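Local coordinates for protein L-threonine 3-dehydrogenase (Clostridioides difficile, PDB 7OL1) that probably oxidises L-threonine at its beta-carbon hydroxyl, as a threonine dehydrogenase of the NAD(P)-dependent epimerase/dehydratase family, at residues F70-F82 with N113-I125. Sequence-based numbering, arbitrary orientation.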
loop_
_atom_site.group_PDB
_atom_site.type_symbol
_atom_site.label_atom_id
_atom_site.label_comp_id
_atom_site.label_asym_id
_atom_site.label_seq_id
_atom_site.Cartn_x
_atom_site.Cartn_y
_atom_site.Cartn_z
ATOM N N PHE A 70 -31.100 -10.995 3.253
ATOM C CA PHE A 70 -29.753 -11.624 3.225
ATOM C C PHE A 70 -29.474 -12.197 1.840
ATOM O O PHE A 70 -30.334 -12.848 1.271
ATOM C CB PHE A 70 -29.616 -12.770 4.218
ATOM C CG PHE A 70 -28.258 -13.417 4.202
ATOM C CD1 PHE A 70 -27.225 -12.906 4.971
ATOM C CD2 PHE A 70 -28.000 -14.532 3.419
ATOM C CE1 PHE A 70 -25.972 -13.501 4.961
ATOM C CE2 PHE A 70 -26.747 -15.131 3.415
ATOM C CZ PHE A 70 -25.733 -14.611 4.183
ATOM N N GLU A 71 -28.255 -12.008 1.359
ATOM C CA GLU A 71 -27.808 -12.366 0.000
ATOM C C GLU A 71 -26.404 -12.963 0.070
ATOM O O GLU A 71 -25.499 -12.302 0.539
ATOM C CB GLU A 71 -27.833 -11.108 -0.851
ATOM C CG GLU A 71 -29.247 -10.623 -1.108
ATOM C CD GLU A 71 -29.934 -11.234 -2.320
ATOM O OE1 GLU A 71 -30.752 -10.511 -2.914
ATOM O OE2 GLU A 71 -29.629 -12.413 -2.684
ATOM N N ILE A 72 -26.244 -14.192 -0.371
ATOM C CA ILE A 72 -24.912 -14.760 -0.693
ATOM C C ILE A 72 -24.234 -13.857 -1.717
ATOM O O ILE A 72 -24.823 -13.611 -2.819
ATOM C CB ILE A 72 -25.016 -16.194 -1.232
ATOM C CG1 ILE A 72 -25.764 -17.124 -0.270
ATOM C CG2 ILE A 72 -23.631 -16.708 -1.581
ATOM C CD1 ILE A 72 -25.074 -17.326 1.060
ATOM N N LEU A 73 -23.006 -13.458 -1.376
ATOM C CA LEU A 73 -22.124 -12.592 -2.204
ATOM C C LEU A 73 -20.661 -12.939 -1.937
ATOM O O LEU A 73 -20.249 -13.035 -0.756
ATOM C CB LEU A 73 -22.410 -11.127 -1.896
ATOM C CG LEU A 73 -21.581 -10.123 -2.674
ATOM C CD1 LEU A 73 -21.547 -10.413 -4.162
ATOM C CD2 LEU A 73 -22.150 -8.750 -2.437
ATOM N N ASP A 74 -19.953 -13.220 -3.021
ATOM C CA ASP A 74 -18.482 -13.298 -3.069
ATOM C C ASP A 74 -18.015 -11.984 -3.703
ATOM O O ASP A 74 -18.103 -11.827 -4.954
ATOM C CB ASP A 74 -18.013 -14.564 -3.789
ATOM C CG ASP A 74 -16.515 -14.583 -4.041
ATOM O OD1 ASP A 74 -15.807 -13.629 -3.603
ATOM O OD2 ASP A 74 -16.053 -15.538 -4.680
ATOM N N VAL A 75 -17.511 -11.081 -2.870
ATOM C CA VAL A 75 -17.132 -9.704 -3.296
ATOM C C VAL A 75 -16.059 -9.784 -4.382
ATOM O O VAL A 75 -15.880 -8.774 -5.091
ATOM C CB VAL A 75 -16.678 -8.863 -2.097
ATOM C CG1 VAL A 75 -17.851 -8.565 -1.177
ATOM C CG2 VAL A 75 -15.529 -9.535 -1.336
ATOM N N THR A 76 -15.396 -10.924 -4.568
ATOM C CA THR A 76 -14.332 -11.010 -5.608
ATOM C C THR A 76 -14.931 -11.200 -6.995
ATOM O O THR A 76 -14.142 -11.229 -7.925
ATOM C CB THR A 76 -13.348 -12.156 -5.370
ATOM O OG1 THR A 76 -14.078 -13.354 -5.567
ATOM C CG2 THR A 76 -12.762 -12.146 -3.979
ATOM N N ASP A 77 -16.255 -11.372 -7.095
ATOM C CA ASP A 77 -17.029 -11.384 -8.366
ATOM C C ASP A 77 -17.640 -9.987 -8.609
ATOM O O ASP A 77 -18.686 -9.668 -8.017
ATOM C CB ASP A 77 -18.049 -12.518 -8.277
ATOM C CG ASP A 77 -18.972 -12.723 -9.470
ATOM O OD1 ASP A 77 -18.772 -12.054 -10.555
ATOM O OD2 ASP A 77 -19.903 -13.550 -9.296
ATOM N N LYS A 78 -17.007 -9.156 -9.435
ATOM C CA LYS A 78 -17.474 -7.762 -9.623
ATOM C C LYS A 78 -18.942 -7.830 -10.053
ATOM O O LYS A 78 -19.838 -7.182 -9.417
ATOM C CB LYS A 78 -16.607 -7.037 -10.659
ATOM C CG LYS A 78 -16.648 -5.512 -10.620
ATOM C CD LYS A 78 -15.722 -4.863 -11.637
ATOM C CE LYS A 78 -16.383 -3.688 -12.334
ATOM N NZ LYS A 78 -15.389 -2.693 -12.821
ATOM N N ASN A 79 -19.181 -8.648 -11.077
ATOM C CA ASN A 79 -20.510 -8.794 -11.710
ATOM C C ASN A 79 -21.585 -9.001 -10.638
ATOM O O ASN A 79 -22.574 -8.213 -10.618
ATOM C CB ASN A 79 -20.540 -9.952 -12.701
ATOM C CG ASN A 79 -21.841 -9.934 -13.459
ATOM O OD1 ASN A 79 -22.771 -10.673 -13.130
ATOM N ND2 ASN A 79 -21.954 -8.962 -14.343
ATOM N N ARG A 80 -21.430 -10.010 -9.776
ATOM C CA ARG A 80 -22.532 -10.373 -8.837
ATOM C C ARG A 80 -22.643 -9.258 -7.787
ATOM O O ARG A 80 -23.784 -8.888 -7.432
ATOM C CB ARG A 80 -22.350 -11.772 -8.244
ATOM C CG ARG A 80 -23.194 -12.016 -7.006
ATOM C CD ARG A 80 -24.412 -12.930 -7.067
ATOM N NE ARG A 80 -25.423 -12.348 -7.915
ATOM C CZ ARG A 80 -26.747 -12.351 -7.708
ATOM N NH1 ARG A 80 -27.314 -12.878 -6.632
ATOM N NH2 ARG A 80 -27.503 -11.775 -8.625
ATOM N N PHE A 81 -21.508 -8.712 -7.342
ATOM C CA PHE A 81 -21.446 -7.591 -6.371
ATOM C C PHE A 81 -22.302 -6.465 -6.933
ATOM O O PHE A 81 -23.206 -5.953 -6.216
ATOM C CB PHE A 81 -19.990 -7.162 -6.170
ATOM C CG PHE A 81 -19.645 -6.327 -4.960
ATOM C CD1 PHE A 81 -20.570 -5.504 -4.342
ATOM C CD2 PHE A 81 -18.339 -6.317 -4.489
ATOM C CE1 PHE A 81 -20.211 -4.746 -3.245
ATOM C CE2 PHE A 81 -17.982 -5.544 -3.405
ATOM C CZ PHE A 81 -18.922 -4.766 -2.788
ATOM N N PHE A 82 -22.066 -6.121 -8.198
ATOM C CA PHE A 82 -22.806 -5.034 -8.899
ATOM C C PHE A 82 -24.295 -5.390 -8.980
ATOM O O PHE A 82 -25.144 -4.507 -8.793
ATOM C CB PHE A 82 -22.236 -4.842 -10.298
ATOM C CG PHE A 82 -22.922 -3.806 -11.146
ATOM C CD1 PHE A 82 -22.824 -2.460 -10.842
ATOM C CD2 PHE A 82 -23.589 -4.168 -12.308
ATOM C CE1 PHE A 82 -23.421 -1.502 -11.657
ATOM C CE2 PHE A 82 -24.176 -3.211 -13.121
ATOM C CZ PHE A 82 -24.104 -1.878 -12.787
ATOM N N ASN A 113 -6.108 -11.629 -2.230
ATOM C CA ASN A 113 -7.179 -11.683 -3.263
ATOM C C ASN A 113 -8.473 -11.102 -2.681
ATOM O O ASN A 113 -9.021 -10.122 -3.258
ATOM C CB ASN A 113 -7.408 -13.086 -3.841
ATOM C CG ASN A 113 -8.691 -13.172 -4.660
ATOM O OD1 ASN A 113 -8.890 -12.411 -5.608
ATOM N ND2 ASN A 113 -9.603 -14.062 -4.287
ATOM N N LEU A 114 -8.944 -11.645 -1.561
ATOM C CA LEU A 114 -10.244 -11.199 -0.991
ATOM C C LEU A 114 -10.144 -9.725 -0.618
ATOM O O LEU A 114 -11.070 -8.997 -0.949
ATOM C CB LEU A 114 -10.666 -12.027 0.226
ATOM C CG LEU A 114 -11.944 -11.519 0.922
ATOM C CD1 LEU A 114 -13.119 -11.504 -0.015
ATOM C CD2 LEU A 114 -12.287 -12.368 2.135
ATOM N N ASN A 115 -9.074 -9.314 0.076
ATOM C CA ASN A 115 -9.035 -7.991 0.767
ATOM C C ASN A 115 -8.858 -6.906 -0.289
ATOM O O ASN A 115 -9.427 -5.814 -0.096
ATOM C CB ASN A 115 -7.987 -7.909 1.882
ATOM C CG ASN A 115 -8.269 -8.843 3.046
ATOM O OD1 ASN A 115 -9.219 -9.617 3.013
ATOM N ND2 ASN A 115 -7.443 -8.797 4.079
ATOM N N MET A 116 -8.175 -7.227 -1.389
ATOM C CA MET A 116 -7.820 -6.223 -2.422
ATOM C C MET A 116 -8.744 -6.327 -3.648
ATOM O O MET A 116 -9.239 -5.280 -4.074
ATOM C CB MET A 116 -6.341 -6.374 -2.782
ATOM C CG MET A 116 -5.439 -6.271 -1.552
ATOM S SD MET A 116 -5.654 -4.700 -0.606
ATOM C CE MET A 116 -5.346 -3.550 -1.944
ATOM N N ASN A 117 -9.033 -7.518 -4.177
ATOM C CA ASN A 117 -9.950 -7.626 -5.338
ATOM C C ASN A 117 -11.358 -7.329 -4.823
ATOM O O ASN A 117 -12.151 -6.629 -5.543
ATOM C CB ASN A 117 -9.795 -8.943 -6.095
ATOM C CG ASN A 117 -8.392 -9.072 -6.663
ATOM O OD1 ASN A 117 -7.819 -8.138 -7.257
ATOM N ND2 ASN A 117 -7.819 -10.243 -6.461
ATOM N N GLY A 118 -11.677 -7.777 -3.613
ATOM C CA GLY A 118 -12.994 -7.421 -3.040
ATOM C C GLY A 118 -13.148 -5.906 -3.014
ATOM O O GLY A 118 -14.158 -5.401 -3.516
ATOM N N LEU A 119 -12.117 -5.207 -2.521
ATOM C CA LEU A 119 -12.132 -3.748 -2.281
ATOM C C LEU A 119 -12.204 -3.033 -3.623
ATOM O O LEU A 119 -13.108 -2.185 -3.809
ATOM C CB LEU A 119 -10.871 -3.345 -1.520
ATOM C CG LEU A 119 -10.712 -1.849 -1.260
ATOM C CD1 LEU A 119 -11.965 -1.290 -0.623
ATOM C CD2 LEU A 119 -9.507 -1.564 -0.372
ATOM N N ILE A 120 -11.278 -3.331 -4.525
ATOM C CA ILE A 120 -11.240 -2.618 -5.841
ATOM C C ILE A 120 -12.576 -2.831 -6.561
ATOM O O ILE A 120 -13.016 -1.933 -7.271
ATOM C CB ILE A 120 -10.017 -3.038 -6.681
ATOM C CG1 ILE A 120 -9.892 -2.214 -7.955
ATOM C CG2 ILE A 120 -10.012 -4.514 -6.994
ATOM C CD1 ILE A 120 -8.586 -1.469 -7.993
ATOM N N ASN A 121 -13.239 -3.962 -6.342
ATOM C CA ASN A 121 -14.520 -4.259 -7.018
ATOM C C ASN A 121 -15.537 -3.272 -6.459
ATOM O O ASN A 121 -16.196 -2.552 -7.235
ATOM C CB ASN A 121 -14.916 -5.730 -6.844
ATOM C CG ASN A 121 -14.164 -6.711 -7.735
ATOM O OD1 ASN A 121 -13.481 -6.344 -8.710
ATOM N ND2 ASN A 121 -14.282 -7.984 -7.384
ATOM N N GLY A 122 -15.651 -3.236 -5.137
ATOM C CA GLY A 122 -16.558 -2.309 -4.437
ATOM C C GLY A 122 -16.297 -0.858 -4.819
ATOM O O GLY A 122 -17.261 -0.079 -4.867
ATOM N N LEU A 123 -15.045 -0.475 -5.054
ATOM C CA LEU A 123 -14.729 0.947 -5.313
ATOM C C LEU A 123 -15.249 1.267 -6.709
ATOM O O LEU A 123 -15.853 2.335 -6.896
ATOM C CB LEU A 123 -13.227 1.215 -5.161
ATOM C CG LEU A 123 -12.729 1.301 -3.717
ATOM C CD1 LEU A 123 -11.219 1.257 -3.653
ATOM C CD2 LEU A 123 -13.237 2.567 -3.035
ATOM N N GLU A 124 -15.062 0.333 -7.640
ATOM C CA GLU A 124 -15.455 0.515 -9.065
ATOM C C GLU A 124 -16.988 0.593 -9.100
ATOM O O GLU A 124 -17.524 1.424 -9.884
ATOM C CB GLU A 124 -14.827 -0.573 -9.944
ATOM C CG GLU A 124 -13.408 -0.257 -10.394
ATOM C CD GLU A 124 -13.318 0.822 -11.461
ATOM O OE1 GLU A 124 -12.404 1.714 -11.369
ATOM O OE2 GLU A 124 -14.161 0.771 -12.392
ATOM N N ILE A 125 -17.670 -0.183 -8.251
ATOM C CA ILE A 125 -19.153 -0.125 -8.145
ATOM C C ILE A 125 -19.544 1.261 -7.630
ATOM O O ILE A 125 -20.380 1.910 -8.266
ATOM C CB ILE A 125 -19.677 -1.256 -7.251
ATOM C CG1 ILE A 125 -19.579 -2.605 -7.961
ATOM C CG2 ILE A 125 -21.096 -0.962 -6.828
ATOM C CD1 ILE A 125 -19.711 -3.795 -7.054
#
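Asn113 meets Thr76 at the start of the contact, its ND2 3.7 Å from Thr76 CG2, while its OD1 accepts a hydrogen bond from Asn117 ND2 one turn on. Thr76 is held within its own loop: Thr76 N donates to Asp74 OD1 in an Asx turn, and Thr76 OG1 donates to the same oxygen from the same face of the carboxylate. Leu114 then lays CD1 against Val75 CG2, and the same methyl of Val75 packs 3.7 Å from CA of Gly118, which has no side chain. Asn121 supplies the hydrogen bond between the segments. Its ND2 donates to Val75 O over 2.9 Å at an N-H...O angle of 178°, in the planes of both the amide and the carbonyl, a geometry that favours this rotation of the amide. This loop joins strand 69-72 to helix 78-87 in the Rossmann-type domain of the family, and the contact packs that connection and the first turn of its helix against helix 108-129. The two helix segments cross at -48°, with Phe81 as a knob among Gly118, Asn121, Gly122 and Ile125; its CE2 lies 3.7 Å from Gly122 CA. Glu124 forms a long salt bridge through OE2 with Lys78 NZ, 3.7 Å away, whereas its OE1 is hydrogen-bonded to Tyr177 OH. Ile125, with CD1 anti to CA (chi2 164°), places that methyl over one face of the Phe81 ring, 3.6 Å from the centroid, a CH-pi contact.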